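Local atomic coordinates of methylenetetrahydrofolate--tRNA-(uracil-5-)-methyltransferase TrmFO (Thermus thermophilus, PDB entry 3G5S), a protein that catalyses the folate- and FAD-dependent methylation of uridine 54 in tRNA to 5-methyluridine, with methylenetetrahydrofolate supplying the carbon. Residues 202-207 / 228-233; 245-250 / 257-262. One frame throughout, in Å; residues are numbered along the deposited sequence.

Contact 1 of 2, residues 202-207 / 228-233; sequences ALLEAQ and ELARRG
The carbonyl oxygen of Leu204, in the last turn of helix 193-205, is gripped by two nitrogens of one guanidinium group, NE of Arg231 at 3.2 Å and NH2 of Arg231 at 3.1 Å. Both bonds are moderately bent, and the oxygen lies at the edge of the guanidinium, only 5° from its plane. NE approaches in the carbonyl plane on a lone pair, whereas NH2 comes nearly in line with the C=O bond. This side-on, bifurcated arrangement should fix the rotation of the guanidinium. The arginine reaches its target as an extended rod: CG sits anti to its own carbonyl carbon (chi1 -74°), and from there the chain runs straight out to NE.

Beside the arginine bonds, the two helix ends meet through small and branched apolar groups. CB of Leu203 rests against CB of Ala230 at 3.8 Å, and the short alanine side chain is consistent with the close approach of the backbones, CA of Leu204 lying 5.8 Å from CA of Arg231. Leu204 turns its CD2 branch to the partner helix, touching the carbonyl O of Ala230 at 3.4 Å and the aliphatic CG of Arg231 at 3.8 Å. That same Ala230 oxygen accepts a hydrogen bond from His200 NE2, one turn earlier on the first helix, so the grip is reciprocal.

Arg208 donates to Leu203 O and Ala206 O and lies close to Arg231; the carbonyl-rich helix end probably eases the nearness of the two charges. The contact thus joins the C-terminal ends of helices 193-205 and 226-231, with Leu203 also packing on Leu237 of helix 236-239 and Leu289 of helix 283-290.

Contact 2 of 2, residues 245-250 / 257-262; sequences VGLVDP and FAVVQL
Apolar contact between Leu247 and Val259 carries this meeting of a loop with a strand. The CD1 methyl of Leu247 reaches both branches of the valine, lying 3.9 Å from CG2 of Val259 and 4.0 Å from its CG1. It therefore rests against the forked end of Val259 instead of one methyl, and the two side chains cross at a slant. Leu247 makes the reach with CG anti to its carbonyl carbon (chi1 -60°) and an extended second torsion, which sends CD1 forward to the valine, with CA of Leu247 and CA of Val259 9.1 Å apart. At that spacing the backbones exchange no hydrogen bonds, and side chains alone bridge the two segments.

A second van der Waals contact comes from a polar group. NE2 of Gln261 approaches the same CD1 of Leu247 at 4.2 Å, from the next residue on this face of the strand. The buried amide nitrogen is satisfied by a hydrogen bond to Asn188 OD1 on the adjoining strand 187-191, and Leu247 packs on Asn188 too.

Around the leucine the loop is tied by backbone bonds of Gly246 with Tyr180, and Asp249 OD1 accepts from the backbone N of Arg251 in an Asx turn.

Val259 and Gln261 alternate with Val260 and Leu262, whose side chains lie on the opposite face of strand 258-264. The arrangement is that of an irregular connection folded back over one face of an antiparallel beta-sheet, with Leu247 laid against Val259 and Gln261, alternate residues of the strand.

Overall arrangement
Both contacts lie on the same side of the chain's centre, their own centres about 21 Å apart and their nearest atoms about 9 Å apart, so neither touches the other. They follow in series along the chain: contact 1 pairs helix ends, and contact 2 pairs the loop after helix 236-239 with strand 258-264 of the antiparallel sheet. No helix or strand is shared. Contact 1 is the larger and only partly buried, combining an apolar interior with an exposed arginine on a helix-terminal carbonyl. Contact 2 is small, wholly buried and without hydrogen bonds between its segments. Both lie away from the FAD and glutathione sites.

Contact 1 of 2, residues 202-207 / 228-233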
ATOM      1  N   ALA A 202     -17.175   7.853 -22.201  1.00 16.63           N
ATOM      2  CA  ALA A 202     -16.590   8.574 -21.078  1.00 17.58           C
ATOM      3  C   ALA A 202     -15.117   8.207 -20.882  1.00 17.15           C
ATOM      4  O   ALA A 202     -14.302   9.055 -20.522  1.00 17.34           O
ATOM      5  CB  ALA A 202     -17.380   8.309 -19.813  1.00 18.76           C
ATOM      6  N   LEU A 203     -14.776   6.943 -21.120  1.00 17.43           N
ATOM      7  CA  LEU A 203     -13.389   6.498 -21.004  1.00 18.18           C
ATOM      8  C   LEU A 203     -12.489   7.183 -22.025  1.00 18.48           C
ATOM      9  O   LEU A 203     -11.329   7.480 -21.740  1.00 18.96           O
ATOM     10  CB  LEU A 203     -13.292   4.984 -21.180  1.00 18.55           C
ATOM     11  CG  LEU A 203     -13.598   4.133 -19.950  1.00 19.13           C
ATOM     12  CD1 LEU A 203     -13.658   2.665 -20.342  1.00 20.73           C
ATOM     13  CD2 LEU A 203     -12.552   4.359 -18.859  1.00 20.78           C
ATOM     14  N   LEU A 204     -13.016   7.418 -23.221  1.00 19.64           N
ATOM     15  CA  LEU A 204     -12.218   8.018 -24.285  1.00 20.55           C
ATOM     16  C   LEU A 204     -11.675   9.385 -23.876  1.00 22.28           C
ATOM     17  O   LEU A 204     -10.546   9.738 -24.214  1.00 23.55           O
ATOM     18  CB  LEU A 204     -13.032   8.142 -25.577  1.00 21.35           C
ATOM     19  CG  LEU A 204     -13.458   6.837 -26.253  1.00 23.04           C
ATOM     20  CD1 LEU A 204     -14.281   7.129 -27.502  1.00 24.29           C
ATOM     21  CD2 LEU A 204     -12.250   5.984 -26.594  1.00 23.97           C
ATOM     22  N   GLU A 205     -12.474  10.137 -23.126  1.00 24.44           N
ATOM     23  CA  GLU A 205     -12.156  11.531 -22.837  1.00 26.03           C
ATOM     24  C   GLU A 205     -11.608  11.787 -21.434  1.00 24.42           C
ATOM     25  O   GLU A 205     -11.112  12.877 -21.146  1.00 24.75           O
ATOM     26  CB  GLU A 205     -13.392  12.401 -23.062  1.00 28.29           C
ATOM     27  CG  GLU A 205     -13.906  12.395 -24.491  1.00 29.11           C
ATOM     28  CD  GLU A 205     -15.183  13.199 -24.652  1.00 31.84           C
ATOM     29  OE1 GLU A 205     -15.832  13.499 -23.626  1.00 31.99           O
ATOM     30  OE2 GLU A 205     -15.539  13.528 -25.802  1.00 33.91           O
ATOM     31  N   ALA A 206     -11.704  10.791 -20.563  1.00 22.89           N
ATOM     32  CA  ALA A 206     -11.317  10.963 -19.165  1.00 22.33           C
ATOM     33  C   ALA A 206      -9.857  11.386 -19.002  1.00 23.50           C
ATOM     34  O   ALA A 206      -8.980  10.919 -19.728  1.00 23.32           O
ATOM     35  CB  ALA A 206     -11.588   9.691 -18.392  1.00 22.26           C
ATOM     36  N   GLN A 207      -9.601  12.266 -18.036  1.00 23.50           N
ATOM     37  CA  GLN A 207      -8.244  12.735 -17.772  1.00 24.46           C
ATOM     38  C   GLN A 207      -7.389  11.649 -17.125  1.00 24.20           C
ATOM     39  O   GLN A 207      -7.819  10.970 -16.189  1.00 22.84           O
ATOM     40  CB  GLN A 207      -8.265  13.990 -16.893  1.00 26.56           C
ATOM     41  CG  GLN A 207      -8.810  15.227 -17.589  1.00 28.77           C
ATOM     42  CD  GLN A 207      -8.452  16.509 -16.863  1.00 31.25           C
ATOM     43  OE1 GLN A 207      -8.149  16.499 -15.669  1.00 33.22           O
ATOM     44  NE2 GLN A 207      -8.483  17.625 -17.583  1.00 32.48           N
ATOM     45  N   GLU A 228      -7.018   2.984 -22.308  1.00 18.69           N
ATOM     46  CA  GLU A 228      -6.329   2.786 -23.578  1.00 20.06           C
ATOM     47  C   GLU A 228      -7.003   1.694 -24.412  1.00 19.24           C
ATOM     48  O   GLU A 228      -7.095   1.814 -25.631  1.00 20.93           O
ATOM     49  CB  GLU A 228      -4.845   2.484 -23.354  1.00 22.16           C
ATOM     50  CG  GLU A 228      -4.006   2.448 -24.626  1.00 24.95           C
ATOM     51  CD  GLU A 228      -4.046   3.750 -25.421  1.00 26.94           C
ATOM     52  OE1 GLU A 228      -4.289   4.819 -24.820  1.00 27.63           O
ATOM     53  OE2 GLU A 228      -3.829   3.702 -26.649  1.00 29.44           O
ATOM     54  N   LEU A 229      -7.480   0.631 -23.766  1.00 17.59           N
ATOM     55  CA  LEU A 229      -8.289  -0.362 -24.472  1.00 17.45           C
ATOM     56  C   LEU A 229      -9.488   0.308 -25.140  1.00 17.15           C
ATOM     57  O   LEU A 229      -9.821   0.008 -26.285  1.00 18.00           O
ATOM     58  CB  LEU A 229      -8.762  -1.468 -23.529  1.00 17.82           C
ATOM     59  CG  LEU A 229      -7.705  -2.441 -22.998  1.00 19.28           C
ATOM     60  CD1 LEU A 229      -8.321  -3.398 -21.991  1.00 21.19           C
ATOM     61  CD2 LEU A 229      -7.039  -3.210 -24.139  1.00 18.85           C
ATOM     62  N   ALA A 230     -10.132   1.224 -24.428  1.00 16.99           N
ATOM     63  CA  ALA A 230     -11.257   1.956 -24.989  1.00 17.01           C
ATOM     64  C   ALA A 230     -10.854   2.689 -26.263  1.00 16.74           C
ATOM     65  O   ALA A 230     -11.583   2.667 -27.259  1.00 17.46           O
ATOM     66  CB  ALA A 230     -11.808   2.936 -23.973  1.00 17.75           C
ATOM     67  N   ARG A 231      -9.694   3.337 -26.233  1.00 16.31           N
ATOM     68  CA  ARG A 231      -9.235   4.110 -27.382  1.00 17.50           C
ATOM     69  C   ARG A 231      -8.885   3.220 -28.567  1.00 17.85           C
ATOM     70  O   ARG A 231      -8.909   3.667 -29.707  1.00 19.87           O
ATOM     71  CB  ARG A 231      -8.055   5.011 -27.000  1.00 19.63           C
ATOM     72  CG  ARG A 231      -8.468   6.218 -26.166  1.00 22.45           C
ATOM     73  CD  ARG A 231      -7.346   7.236 -26.004  1.00 24.65           C
ATOM     74  NE  ARG A 231      -7.785   8.386 -25.214  1.00 26.45           N
ATOM     75  CZ  ARG A 231      -6.983   9.348 -24.771  1.00 27.31           C
ATOM     76  NH1 ARG A 231      -5.684   9.311 -25.037  1.00 27.21           N
ATOM     77  NH2 ARG A 231      -7.481  10.352 -24.058  1.00 27.91           N
ATOM     78  N   ARG A 232      -8.586   1.954 -28.302  1.00 17.94           N
ATOM     79  CA  ARG A 232      -8.199   1.043 -29.366  1.00 19.89           C
ATOM     80  C   ARG A 232      -9.417   0.441 -30.081  1.00 21.03           C
ATOM     81  O   ARG A 232      -9.271  -0.277 -31.068  1.00 24.97           O
ATOM     82  CB  ARG A 232      -7.190   0.012 -28.830  1.00 22.22           C
ATOM     83  CG  ARG A 232      -5.896   0.721 -28.378  1.00 24.37           C
ATOM     84  CD  ARG A 232      -4.797  -0.160 -27.785  1.00 24.44           C
ATOM     85  NE  ARG A 232      -3.698   0.676 -27.295  1.00 25.85           N
ATOM     86  CZ  ARG A 232      -2.540   0.220 -26.823  1.00 26.58           C
ATOM     87  NH1 ARG A 232      -2.296  -1.083 -26.772  1.00 26.32           N
ATOM     88  NH2 ARG A 232      -1.618   1.077 -26.403  1.00 28.59           N
ATOM     89  N   GLY A 233     -10.617   0.780 -29.610  1.00 19.52           N
ATOM     90  CA  GLY A 233     -11.836   0.437 -30.322  1.00 19.87           C
ATOM     91  C   GLY A 233     -13.022   0.043 -29.462  1.00 19.15           C
ATOM     92  O   GLY A 233     -12.860  -0.471 -28.360  1.00 18.64           O
TER

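Contact 2 of 2, residues 245-250 / 257-262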
ATOM      1  N   VAL A 245     -19.094 -13.632 -21.276  1.00 15.42           N
ATOM      2  CA  VAL A 245     -18.950 -15.054 -21.587  1.00 16.25           C
ATOM      3  C   VAL A 245     -19.235 -15.952 -20.386  1.00 16.17           C
ATOM      4  O   VAL A 245     -18.627 -15.798 -19.329  1.00 17.39           O
ATOM      5  CB  VAL A 245     -17.539 -15.363 -22.118  1.00 18.37           C
ATOM      6  CG1 VAL A 245     -17.423 -16.831 -22.461  1.00 19.87           C
ATOM      7  CG2 VAL A 245     -17.236 -14.500 -23.329  1.00 19.33           C
ATOM      8  N   GLY A 246     -20.165 -16.887 -20.557  1.00 17.38           N
ATOM      9  CA  GLY A 246     -20.465 -17.860 -19.520  1.00 18.37           C
ATOM     10  C   GLY A 246     -21.338 -17.359 -18.378  1.00 18.08           C
ATOM     11  O   GLY A 246     -21.529 -18.068 -17.387  1.00 20.70           O
ATOM     12  N   LEU A 247     -21.873 -16.148 -18.512  1.00 16.61           N
ATOM     13  CA  LEU A 247     -22.735 -15.570 -17.483  1.00 16.24           C
ATOM     14  C   LEU A 247     -24.181 -15.490 -17.951  1.00 17.22           C
ATOM     15  O   LEU A 247     -24.453 -15.247 -19.129  1.00 17.72           O
ATOM     16  CB  LEU A 247     -22.238 -14.178 -17.092  1.00 16.83           C
ATOM     17  CG  LEU A 247     -20.817 -14.094 -16.528  1.00 16.64           C
ATOM     18  CD1 LEU A 247     -20.356 -12.646 -16.438  1.00 18.30           C
ATOM     19  CD2 LEU A 247     -20.730 -14.781 -15.174  1.00 17.82           C
ATOM     20  N   VAL A 248     -25.099 -15.707 -17.018  1.00 17.22           N
ATOM     21  CA  VAL A 248     -26.518 -15.565 -17.290  1.00 18.08           C
ATOM     22  C   VAL A 248     -27.090 -14.597 -16.268  1.00 17.83           C
ATOM     23  O   VAL A 248     -27.009 -14.827 -15.063  1.00 19.47           O
ATOM     24  CB  VAL A 248     -27.258 -16.917 -17.217  1.00 20.48           C
ATOM     25  CG1 VAL A 248     -28.751 -16.722 -17.468  1.00 22.13           C
ATOM     26  CG2 VAL A 248     -26.667 -17.898 -18.221  1.00 22.26           C
ATOM     27  N   ASP A 249     -27.656 -13.500 -16.759  1.00 16.28           N
ATOM     28  CA  ASP A 249     -28.270 -12.500 -15.905  1.00 15.05           C
ATOM     29  C   ASP A 249     -29.608 -13.058 -15.419  1.00 14.64           C
ATOM     30  O   ASP A 249     -30.493 -13.318 -16.234  1.00 15.89           O
ATOM     31  CB  ASP A 249     -28.482 -11.221 -16.715  1.00 15.94           C
ATOM     32  CG  ASP A 249     -29.040 -10.072 -15.891  1.00 16.12           C
ATOM     33  OD1 ASP A 249     -29.488 -10.295 -14.748  1.00 16.22           O
ATOM     34  OD2 ASP A 249     -29.028  -8.934 -16.406  1.00 18.05           O
ATOM     35  N   PRO A 250     -29.772 -13.249 -14.096  1.00 15.81           N
ATOM     36  CA  PRO A 250     -31.028 -13.839 -13.612  1.00 17.32           C
ATOM     37  C   PRO A 250     -32.248 -13.009 -13.983  1.00 17.43           C
ATOM     38  O   PRO A 250     -33.353 -13.536 -14.043  1.00 18.33           O
ATOM     39  CB  PRO A 250     -30.852 -13.845 -12.088  1.00 19.47           C
ATOM     40  CG  PRO A 250     -29.382 -13.825 -11.875  1.00 19.71           C
ATOM     41  CD  PRO A 250     -28.827 -12.987 -12.995  1.00 17.71           C
ATOM     42  N   PHE A 257     -25.307  -8.071 -22.022  1.00 15.41           N
ATOM     43  CA  PHE A 257     -24.547  -7.448 -23.096  1.00 14.97           C
ATOM     44  C   PHE A 257     -23.080  -7.274 -22.685  1.00 14.37           C
ATOM     45  O   PHE A 257     -22.166  -7.625 -23.425  1.00 15.44           O
ATOM     46  CB  PHE A 257     -25.140  -6.101 -23.498  1.00 15.97           C
ATOM     47  CG  PHE A 257     -24.368  -5.422 -24.585  1.00 16.48           C
ATOM     48  CD1 PHE A 257     -24.605  -5.731 -25.917  1.00 19.07           C
ATOM     49  CD2 PHE A 257     -23.367  -4.515 -24.279  1.00 17.21           C
ATOM     50  CE1 PHE A 257     -23.877  -5.121 -26.924  1.00 19.72           C
ATOM     51  CE2 PHE A 257     -22.635  -3.907 -25.277  1.00 17.86           C
ATOM     52  CZ  PHE A 257     -22.889  -4.211 -26.603  1.00 20.00           C
ATOM     53  N   ALA A 258     -22.867  -6.725 -21.497  1.00 14.42           N
ATOM     54  CA  ALA A 258     -21.531  -6.530 -20.953  1.00 13.86           C
ATOM     55  C   ALA A 258     -21.648  -6.559 -19.438  1.00 13.05           C
ATOM     56  O   ALA A 258     -22.745  -6.393 -18.894  1.00 13.21           O
ATOM     57  CB  ALA A 258     -20.968  -5.208 -21.420  1.00 14.75           C
ATOM     58  N   VAL A 259     -20.530  -6.804 -18.759  1.00 12.32           N
ATOM     59  CA  VAL A 259     -20.502  -6.759 -17.308  1.00 12.94           C
ATOM     60  C   VAL A 259     -19.237  -6.086 -16.824  1.00 13.68           C
ATOM     61  O   VAL A 259     -18.243  -6.014 -17.537  1.00 16.07           O
ATOM     62  CB  VAL A 259     -20.544  -8.166 -16.665  1.00 14.79           C
ATOM     63  CG1 VAL A 259     -21.754  -8.946 -17.145  1.00 15.82           C
ATOM     64  CG2 VAL A 259     -19.250  -8.919 -16.930  1.00 15.78           C
ATOM     65  N   VAL A 260     -19.300  -5.563 -15.612  1.00 12.35           N
ATOM     66  CA  VAL A 260     -18.103  -5.312 -14.830  1.00 11.81           C
ATOM     67  C   VAL A 260     -18.117  -6.329 -13.696  1.00 11.80           C
ATOM     68  O   VAL A 260     -19.121  -6.477 -12.989  1.00 12.53           O
ATOM     69  CB  VAL A 260     -18.070  -3.881 -14.275  1.00 12.96           C
ATOM     70  CG1 VAL A 260     -16.909  -3.706 -13.307  1.00 14.12           C
ATOM     71  CG2 VAL A 260     -17.987  -2.878 -15.419  1.00 14.14           C
ATOM     72  N   GLN A 261     -17.012  -7.051 -13.535  1.00 11.73           N
ATOM     73  CA  GLN A 261     -16.910  -8.025 -12.465  1.00 11.98           C
ATOM     74  C   GLN A 261     -16.157  -7.441 -11.287  1.00 11.22           C
ATOM     75  O   GLN A 261     -15.232  -6.649 -11.474  1.00 12.46           O
ATOM     76  CB  GLN A 261     -16.155  -9.259 -12.936  1.00 13.16           C
ATOM     77  CG  GLN A 261     -16.839 -10.036 -14.014  1.00 15.20           C
ATOM     78  CD  GLN A 261     -16.219 -11.391 -14.171  1.00 15.74           C
ATOM     79  OE1 GLN A 261     -15.029 -11.508 -14.475  1.00 16.74           O
ATOM     80  NE2 GLN A 261     -17.007 -12.431 -13.939  1.00 16.72           N
ATOM     81  N   LEU A 262     -16.537  -7.855 -10.084  1.00 11.28           N
ATOM     82  CA  LEU A 262     -15.803  -7.490  -8.882  1.00 11.65           C
ATOM     83  C   LEU A 262     -15.385  -8.742  -8.143  1.00 10.98           C
ATOM     84  O   LEU A 262     -16.111  -9.738  -8.128  1.00 12.28           O
ATOM     85  CB  LEU A 262     -16.634  -6.599  -7.962  1.00 13.17           C
ATOM     86  CG  LEU A 262     -16.901  -5.197  -8.517  1.00 16.56           C
ATOM     87  CD1 LEU A 262     -18.178  -5.193  -9.311  1.00 18.58           C
ATOM     88  CD2 LEU A 262     -16.966  -4.182  -7.391  1.00 17.23           C
TER